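Local coordinates for protein iron-only hydrogenase system regulator (Thermotoga maritima, PDB 2NZC) that is of unknown function but probably acts as a regulator of the iron-only hydrogenase system, at residues L28-V39 with I51-T61. Residues are numbered along the deposited sequence; the frame is centred on the assembly and turned at random.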
ATOM      1  N   LEU D  28     -17.453   0.268  -0.201  1.00 34.89           N
ATOM      2  CA  LEU D  28     -16.306  -0.305  -0.899  1.00 35.93           C
ATOM      3  C   LEU D  28     -16.417  -1.826  -1.091  1.00 36.95           C
ATOM      4  O   LEU D  28     -15.939  -2.352  -2.094  1.00 38.05           O
ATOM      5  CB  LEU D  28     -15.011   0.040  -0.161  1.00 36.19           C
ATOM      6  CG  LEU D  28     -14.743   1.547  -0.005  1.00 36.46           C
ATOM      7  CD1 LEU D  28     -13.358   1.777   0.571  1.00 35.72           C
ATOM      8  CD2 LEU D  28     -14.960   2.327  -1.317  1.00 39.54           C
ATOM      9  N   HIS D  29     -17.026  -2.527  -0.136  1.00 36.74           N
ATOM     10  CA  HIS D  29     -17.397  -3.933  -0.340  1.00 36.98           C
ATOM     11  C   HIS D  29     -18.332  -4.058  -1.553  1.00 37.25           C
ATOM     12  O   HIS D  29     -18.122  -4.906  -2.416  1.00 37.41           O
ATOM     13  CB  HIS D  29     -18.064  -4.488   0.925  1.00 37.81           C
ATOM     14  CG  HIS D  29     -18.720  -5.827   0.745  1.00 37.81           C
ATOM     15  ND1 HIS D  29     -20.085  -5.976   0.600  1.00 40.67           N
ATOM     16  CD2 HIS D  29     -18.201  -7.075   0.706  1.00 38.10           C
ATOM     17  CE1 HIS D  29     -20.378  -7.260   0.480  1.00 40.73           C
ATOM     18  NE2 HIS D  29     -19.251  -7.948   0.538  1.00 40.98           N
ATOM     19  N   ASN D  30     -19.364  -3.211  -1.619  1.00 36.68           N
ATOM     20  CA  ASN D  30     -20.301  -3.258  -2.730  1.00 37.41           C
ATOM     21  C   ASN D  30     -19.628  -3.078  -4.080  1.00 36.79           C
ATOM     22  O   ASN D  30     -20.022  -3.698  -5.063  1.00 37.84           O
ATOM     23  CB  ASN D  30     -21.422  -2.218  -2.573  1.00 37.39           C
ATOM     24  CG  ASN D  30     -22.375  -2.526  -1.422  1.00 39.42           C
ATOM     25  OD1 ASN D  30     -22.293  -3.574  -0.761  1.00 39.80           O
ATOM     26  ND2 ASN D  30     -23.296  -1.599  -1.181  1.00 39.14           N
ATOM     27  N   PHE D  31     -18.620  -2.220  -4.120  1.00 36.30           N
ATOM     28  CA  PHE D  31     -17.924  -1.862  -5.345  1.00 36.34           C
ATOM     29  C   PHE D  31     -16.590  -2.578  -5.509  1.00 36.59           C
ATOM     30  O   PHE D  31     -15.736  -2.104  -6.260  1.00 36.76           O
ATOM     31  CB  PHE D  31     -17.654  -0.345  -5.370  1.00 35.26           C
ATOM     32  CG  PHE D  31     -18.854   0.472  -5.668  1.00 34.96           C
ATOM     33  CD1 PHE D  31     -19.756   0.822  -4.663  1.00 33.05           C
ATOM     34  CD2 PHE D  31     -19.104   0.890  -6.962  1.00 34.20           C
ATOM     35  CE1 PHE D  31     -20.874   1.586  -4.944  1.00 35.59           C
ATOM     36  CE2 PHE D  31     -20.231   1.648  -7.254  1.00 32.20           C
ATOM     37  CZ  PHE D  31     -21.113   2.006  -6.244  1.00 34.06           C
ATOM     38  N   SER D  32     -16.394  -3.710  -4.840  1.00 36.73           N
ATOM     39  CA  SER D  32     -15.037  -4.285  -4.785  1.00 38.62           C
ATOM     40  C   SER D  32     -14.522  -4.826  -6.140  1.00 39.17           C
ATOM     41  O   SER D  32     -13.306  -4.902  -6.353  1.00 38.62           O
ATOM     42  CB  SER D  32     -14.933  -5.348  -3.695  1.00 38.36           C
ATOM     43  OG  SER D  32     -15.859  -6.375  -3.947  1.00 42.39           O
ATOM     44  N   GLU D  33     -15.460  -5.152  -7.037  1.00 39.16           N
ATOM     45  CA  GLU D  33     -15.204  -5.722  -8.373  1.00 40.74           C
ATOM     46  C   GLU D  33     -14.168  -4.939  -9.156  1.00 39.64           C
ATOM     47  O   GLU D  33     -13.308  -5.524  -9.801  1.00 39.69           O
ATOM     48  CB  GLU D  33     -16.513  -5.731  -9.194  1.00 40.86           C
ATOM     49  CG  GLU D  33     -16.477  -6.533 -10.494  1.00 43.55           C
ATOM     50  CD  GLU D  33     -17.804  -6.499 -11.250  1.00 44.42           C
ATOM     51  OE1 GLU D  33     -18.494  -5.443 -11.267  1.00 49.28           O
ATOM     52  OE2 GLU D  33     -18.165  -7.538 -11.845  1.00 50.32           O
ATOM     53  N   ASP D  34     -14.292  -3.620  -9.156  1.00 38.16           N
ATOM     54  CA  ASP D  34     -13.407  -2.814  -9.985  1.00 37.47           C
ATOM     55  C   ASP D  34     -12.317  -2.139  -9.182  1.00 36.18           C
ATOM     56  O   ASP D  34     -11.650  -1.267  -9.706  1.00 35.81           O
ATOM     57  CB  ASP D  34     -14.174  -1.771 -10.780  1.00 38.15           C
ATOM     58  CG  ASP D  34     -14.968  -2.371 -11.950  1.00 41.26           C
ATOM     59  OD1 ASP D  34     -14.643  -3.471 -12.460  1.00 43.60           O
ATOM     60  OD2 ASP D  34     -15.929  -1.717 -12.371  1.00 42.81           O
ATOM     61  N   ILE D  35     -12.146  -2.535  -7.923  1.00 34.43           N
ATOM     62  CA  ILE D  35     -11.061  -1.985  -7.102  1.00 34.19           C
ATOM     63  C   ILE D  35      -9.796  -2.814  -7.344  1.00 33.20           C
ATOM     64  O   ILE D  35      -9.795  -4.027  -7.160  1.00 32.99           O
ATOM     65  CB  ILE D  35     -11.411  -1.940  -5.596  1.00 34.28           C
ATOM     66  CG1 ILE D  35     -12.490  -0.877  -5.333  1.00 33.46           C
ATOM     67  CG2 ILE D  35     -10.131  -1.513  -4.761  1.00 34.51           C
ATOM     68  CD1 ILE D  35     -13.041  -0.852  -3.863  1.00 35.54           C
ATOM     69  N   LEU D  36      -8.724  -2.175  -7.783  1.00 31.99           N
ATOM     70  CA  LEU D  36      -7.496  -2.939  -8.029  1.00 31.24           C
ATOM     71  C   LEU D  36      -6.503  -2.841  -6.895  1.00 30.69           C
ATOM     72  O   LEU D  36      -5.549  -3.622  -6.828  1.00 30.16           O
ATOM     73  CB  LEU D  36      -6.838  -2.494  -9.342  1.00 30.65           C
ATOM     74  CG  LEU D  36      -7.724  -2.545 -10.571  1.00 32.79           C
ATOM     75  CD1 LEU D  36      -6.939  -1.984 -11.781  1.00 34.79           C
ATOM     76  CD2 LEU D  36      -8.150  -3.964 -10.811  1.00 34.91           C
ATOM     77  N   LEU D  37      -6.695  -1.843  -6.036  1.00 31.22           N
ATOM     78  CA  LEU D  37      -5.751  -1.593  -4.960  1.00 30.93           C
ATOM     79  C   LEU D  37      -6.444  -0.799  -3.889  1.00 31.71           C
ATOM     80  O   LEU D  37      -7.186   0.148  -4.189  1.00 30.96           O
ATOM     81  CB  LEU D  37      -4.494  -0.837  -5.483  1.00 32.01           C
ATOM     82  CG  LEU D  37      -3.463  -0.466  -4.405  1.00 30.37           C
ATOM     83  CD1 LEU D  37      -2.861  -1.762  -3.784  1.00 28.38           C
ATOM     84  CD2 LEU D  37      -2.329   0.487  -4.882  1.00 31.19           C
ATOM     85  N   ARG D  38      -6.236  -1.201  -2.634  1.00 31.67           N
ATOM     86  CA  ARG D  38      -6.771  -0.414  -1.502  1.00 32.15           C
ATOM     87  C   ARG D  38      -5.679  -0.320  -0.437  1.00 31.82           C
ATOM     88  O   ARG D  38      -5.091  -1.351  -0.048  1.00 31.91           O
ATOM     89  CB  ARG D  38      -8.037  -1.054  -0.912  1.00 32.24           C
ATOM     90  CG  ARG D  38      -8.590  -0.307   0.354  1.00 32.72           C
ATOM     91  CD  ARG D  38     -10.002  -0.843   0.729  1.00 35.26           C
ATOM     92  NE  ARG D  38     -10.512  -0.277   1.991  1.00 39.52           N
ATOM     93  CZ  ARG D  38     -11.659  -0.648   2.577  1.00 42.27           C
ATOM     94  NH1 ARG D  38     -12.438  -1.579   2.023  1.00 40.34           N
ATOM     95  NH2 ARG D  38     -12.026  -0.102   3.730  1.00 42.89           N
ATOM     96  N   VAL D  39      -5.383   0.904  -0.018  1.00 32.25           N
ATOM     97  CA  VAL D  39      -4.422   1.142   1.086  1.00 33.17           C
ATOM     98  C   VAL D  39      -5.126   1.974   2.147  1.00 33.10           C
ATOM     99  O   VAL D  39      -5.634   3.051   1.843  1.00 35.02           O
ATOM    100  CB  VAL D  39      -3.222   1.925   0.588  1.00 33.32           C
ATOM    101  CG1 VAL D  39      -2.162   2.120   1.719  1.00 31.99           C
ATOM    102  CG2 VAL D  39      -2.640   1.256  -0.662  1.00 33.10           C
ATOM    103  N   ILE D  51      -7.610   6.528   3.018  1.00 32.11           N
ATOM    104  CA  ILE D  51      -7.751   5.335   2.149  1.00 33.66           C
ATOM    105  C   ILE D  51      -7.440   5.775   0.723  1.00 34.82           C
ATOM    106  O   ILE D  51      -7.992   6.798   0.245  1.00 34.88           O
ATOM    107  CB  ILE D  51      -9.189   4.715   2.162  1.00 33.58           C
ATOM    108  CG1 ILE D  51      -9.602   4.303   3.556  1.00 34.15           C
ATOM    109  CG2 ILE D  51      -9.255   3.454   1.267  1.00 32.59           C
ATOM    110  CD1 ILE D  51     -11.154   4.128   3.759  1.00 34.48           C
ATOM    111  N   PHE D  52      -6.541   5.038   0.073  1.00 34.76           N
ATOM    112  CA  PHE D  52      -6.214   5.247  -1.317  1.00 35.26           C
ATOM    113  C   PHE D  52      -6.791   4.077  -2.076  1.00 34.81           C
ATOM    114  O   PHE D  52      -6.619   2.924  -1.646  1.00 34.62           O
ATOM    115  CB  PHE D  52      -4.699   5.200  -1.555  1.00 36.09           C
ATOM    116  CG  PHE D  52      -3.897   6.228  -0.785  1.00 38.55           C
ATOM    117  CD1 PHE D  52      -3.867   7.550  -1.191  1.00 41.56           C
ATOM    118  CD2 PHE D  52      -3.081   5.838   0.273  1.00 37.79           C
ATOM    119  CE1 PHE D  52      -3.080   8.485  -0.512  1.00 41.10           C
ATOM    120  CE2 PHE D  52      -2.298   6.785   0.950  1.00 36.00           C
ATOM    121  CZ  PHE D  52      -2.310   8.079   0.550  1.00 35.69           C
ATOM    122  N   LEU D  53      -7.428   4.362  -3.219  1.00 33.99           N
ATOM    123  CA  LEU D  53      -7.978   3.323  -4.116  1.00 32.88           C
ATOM    124  C   LEU D  53      -7.513   3.577  -5.546  1.00 32.37           C
ATOM    125  O   LEU D  53      -7.392   4.739  -5.986  1.00 32.45           O
ATOM    126  CB  LEU D  53      -9.533   3.374  -4.114  1.00 32.85           C
ATOM    127  CG  LEU D  53     -10.270   3.249  -2.770  1.00 31.40           C
ATOM    128  CD1 LEU D  53     -11.743   3.390  -3.001  1.00 35.43           C
ATOM    129  CD2 LEU D  53     -10.060   1.869  -2.190  1.00 33.68           C
ATOM    130  N   VAL D  54      -7.222   2.491  -6.254  1.00 31.82           N
ATOM    131  CA  VAL D  54      -7.094   2.501  -7.719  1.00 30.60           C
ATOM    132  C   VAL D  54      -8.256   1.644  -8.237  1.00 31.96           C
ATOM    133  O   VAL D  54      -8.467   0.526  -7.748  1.00 30.72           O
ATOM    134  CB  VAL D  54      -5.732   1.910  -8.202  1.00 29.76           C
ATOM    135  CG1 VAL D  54      -5.666   1.967  -9.769  1.00 30.92           C
ATOM    136  CG2 VAL D  54      -4.571   2.718  -7.603  1.00 30.29           C
ATOM    137  N   LEU D  55      -9.022   2.174  -9.197  1.00 32.10           N
ATOM    138  CA  LEU D  55     -10.097   1.417  -9.801  1.00 33.12           C
ATOM    139  C   LEU D  55      -9.839   1.400 -11.270  1.00 33.08           C
ATOM    140  O   LEU D  55      -9.214   2.320 -11.800  1.00 33.75           O
ATOM    141  CB  LEU D  55     -11.455   2.090  -9.566  1.00 34.18           C
ATOM    142  CG  LEU D  55     -11.996   1.969  -8.136  1.00 35.57           C
ATOM    143  CD1 LEU D  55     -11.607   3.175  -7.314  1.00 37.89           C
ATOM    144  CD2 LEU D  55     -13.501   1.778  -8.198  1.00 36.12           C
ATOM    145  N   LYS D  56     -10.290   0.347 -11.936  1.00 32.99           N
ATOM    146  CA  LYS D  56     -10.424   0.404 -13.381  1.00 32.24           C
ATOM    147  C   LYS D  56     -11.893   0.135 -13.669  1.00 32.20           C
ATOM    148  O   LYS D  56     -12.378  -0.968 -13.462  1.00 31.57           O
ATOM    149  CB  LYS D  56      -9.530  -0.607 -14.081  1.00 32.71           C
ATOM    150  CG  LYS D  56      -9.475  -0.383 -15.603  1.00 31.29           C
ATOM    151  CD  LYS D  56      -8.697  -1.469 -16.298  1.00 34.91           C
ATOM    152  CE  LYS D  56      -8.781  -1.321 -17.802  1.00 36.39           C
ATOM    153  NZ  LYS D  56      -8.582  -2.650 -18.438  1.00 39.38           N
ATOM    154  N   THR D  57     -12.617   1.155 -14.105  1.00 31.09           N
ATOM    155  CA  THR D  57     -14.057   1.018 -14.163  1.00 30.55           C
ATOM    156  C   THR D  57     -14.701   1.970 -15.163  1.00 30.08           C
ATOM    157  O   THR D  57     -14.016   2.683 -15.896  1.00 29.60           O
ATOM    158  CB  THR D  57     -14.701   1.124 -12.751  1.00 30.10           C
ATOM    159  OG1 THR D  57     -16.030   0.583 -12.816  1.00 32.77           O
ATOM    160  CG2 THR D  57     -14.753   2.544 -12.278  1.00 32.71           C
ATOM    161  N   ASP D  58     -16.023   1.971 -15.226  1.00 30.08           N
ATOM    162  CA  ASP D  58     -16.658   2.796 -16.253  1.00 30.21           C
ATOM    163  C   ASP D  58     -17.227   4.073 -15.620  1.00 30.46           C
ATOM    164  O   ASP D  58     -17.065   4.305 -14.411  1.00 29.26           O
ATOM    165  CB  ASP D  58     -17.681   1.991 -17.063  1.00 30.76           C
ATOM    166  CG  ASP D  58     -18.732   1.361 -16.207  1.00 31.55           C
ATOM    167  OD1 ASP D  58     -18.802   1.712 -15.022  1.00 31.55           O
ATOM    168  OD2 ASP D  58     -19.513   0.530 -16.726  1.00 33.21           O
ATOM    169  N   ASN D  59     -17.826   4.918 -16.445  1.00 30.94           N
ATOM    170  CA  ASN D  59     -18.323   6.195 -15.980  1.00 32.21           C
ATOM    171  C   ASN D  59     -19.443   6.062 -14.967  1.00 32.21           C
ATOM    172  O   ASN D  59     -19.432   6.762 -13.949  1.00 32.13           O
ATOM    173  CB  ASN D  59     -18.805   7.030 -17.169  1.00 32.53           C
ATOM    174  CG  ASN D  59     -17.767   8.009 -17.636  1.00 35.13           C
ATOM    175  OD1 ASN D  59     -16.562   7.704 -17.634  1.00 38.10           O
ATOM    176  ND2 ASN D  59     -18.216   9.216 -18.025  1.00 38.12           N
ATOM    177  N   ASP D  60     -20.413   5.191 -15.273  1.00 32.47           N
ATOM    178  CA  ASP D  60     -21.558   4.915 -14.389  1.00 33.54           C
ATOM    179  C   ASP D  60     -21.046   4.551 -12.992  1.00 32.22           C
ATOM    180  O   ASP D  60     -21.570   5.007 -11.994  1.00 32.08           O
ATOM    181  CB  ASP D  60     -22.426   3.729 -14.880  1.00 33.57           C
ATOM    182  CG  ASP D  60     -23.107   3.980 -16.176  1.00 36.93           C
ATOM    183  OD1 ASP D  60     -23.220   5.148 -16.604  1.00 40.61           O
ATOM    184  OD2 ASP D  60     -23.575   3.002 -16.787  1.00 39.12           O
ATOM    185  N   THR D  61     -20.006   3.740 -12.940  1.00 32.67           N
ATOM    186  CA  THR D  61     -19.559   3.151 -11.700  1.00 32.78           C
ATOM    187  C   THR D  61     -18.764   4.143 -10.825  1.00 32.87           C
ATOM    188  O   THR D  61     -19.071   4.288  -9.651  1.00 32.65           O
ATOM    189  CB  THR D  61     -18.728   1.859 -11.953  1.00 32.99           C
ATOM    190  OG1 THR D  61     -19.515   0.941 -12.737  1.00 34.21           O
ATOM    191  CG2 THR D  61     -18.367   1.193 -10.650  1.00 33.47           C
TER
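V39 and F52 exchange backbone hydrogen bonds (V39 N to F52 O 2.9 Å, F52 N to V39 O 2.8 Å) in the hairpin 35-43/48-57 of an ACT-like βαββαβ fold, antiparallel at 173° between the axes of 35-39 and 51-57. A classic beta bulge interrupts this pairing: L36 and L37 stand opposite the single V54, whose O accepts from L36 N at 2.7 Å and only weakly from L37 N. I35 CG1 runs alongside L55 CG at 4.0 Å, on the face that helices 18-30 and 59-69 cover. There L53 CD2 packs 3.7 Å from R38 CG; the extended R38 chain carries its guanidinium under L28 CD1, 3.6 Å above the plane, and NH2 is hydrogen-bonded to N25 OD1. On the other face, V39 CB meets the F52 ring edge, while F52 stacks on F52 of the third subunit. T61 CG2, anti to the backbone N, lies in the F31 ring plane, 3.8 Å from CD2. A glycine here would probably open a gap at that ring edge and leave D58 OD1 without its hydroxyl donor. D58 N-caps helix 59-69: OD1 meets T61 OG1 syn at 2.5 Å and T61 N anti, 33° out of the carboxylate plane.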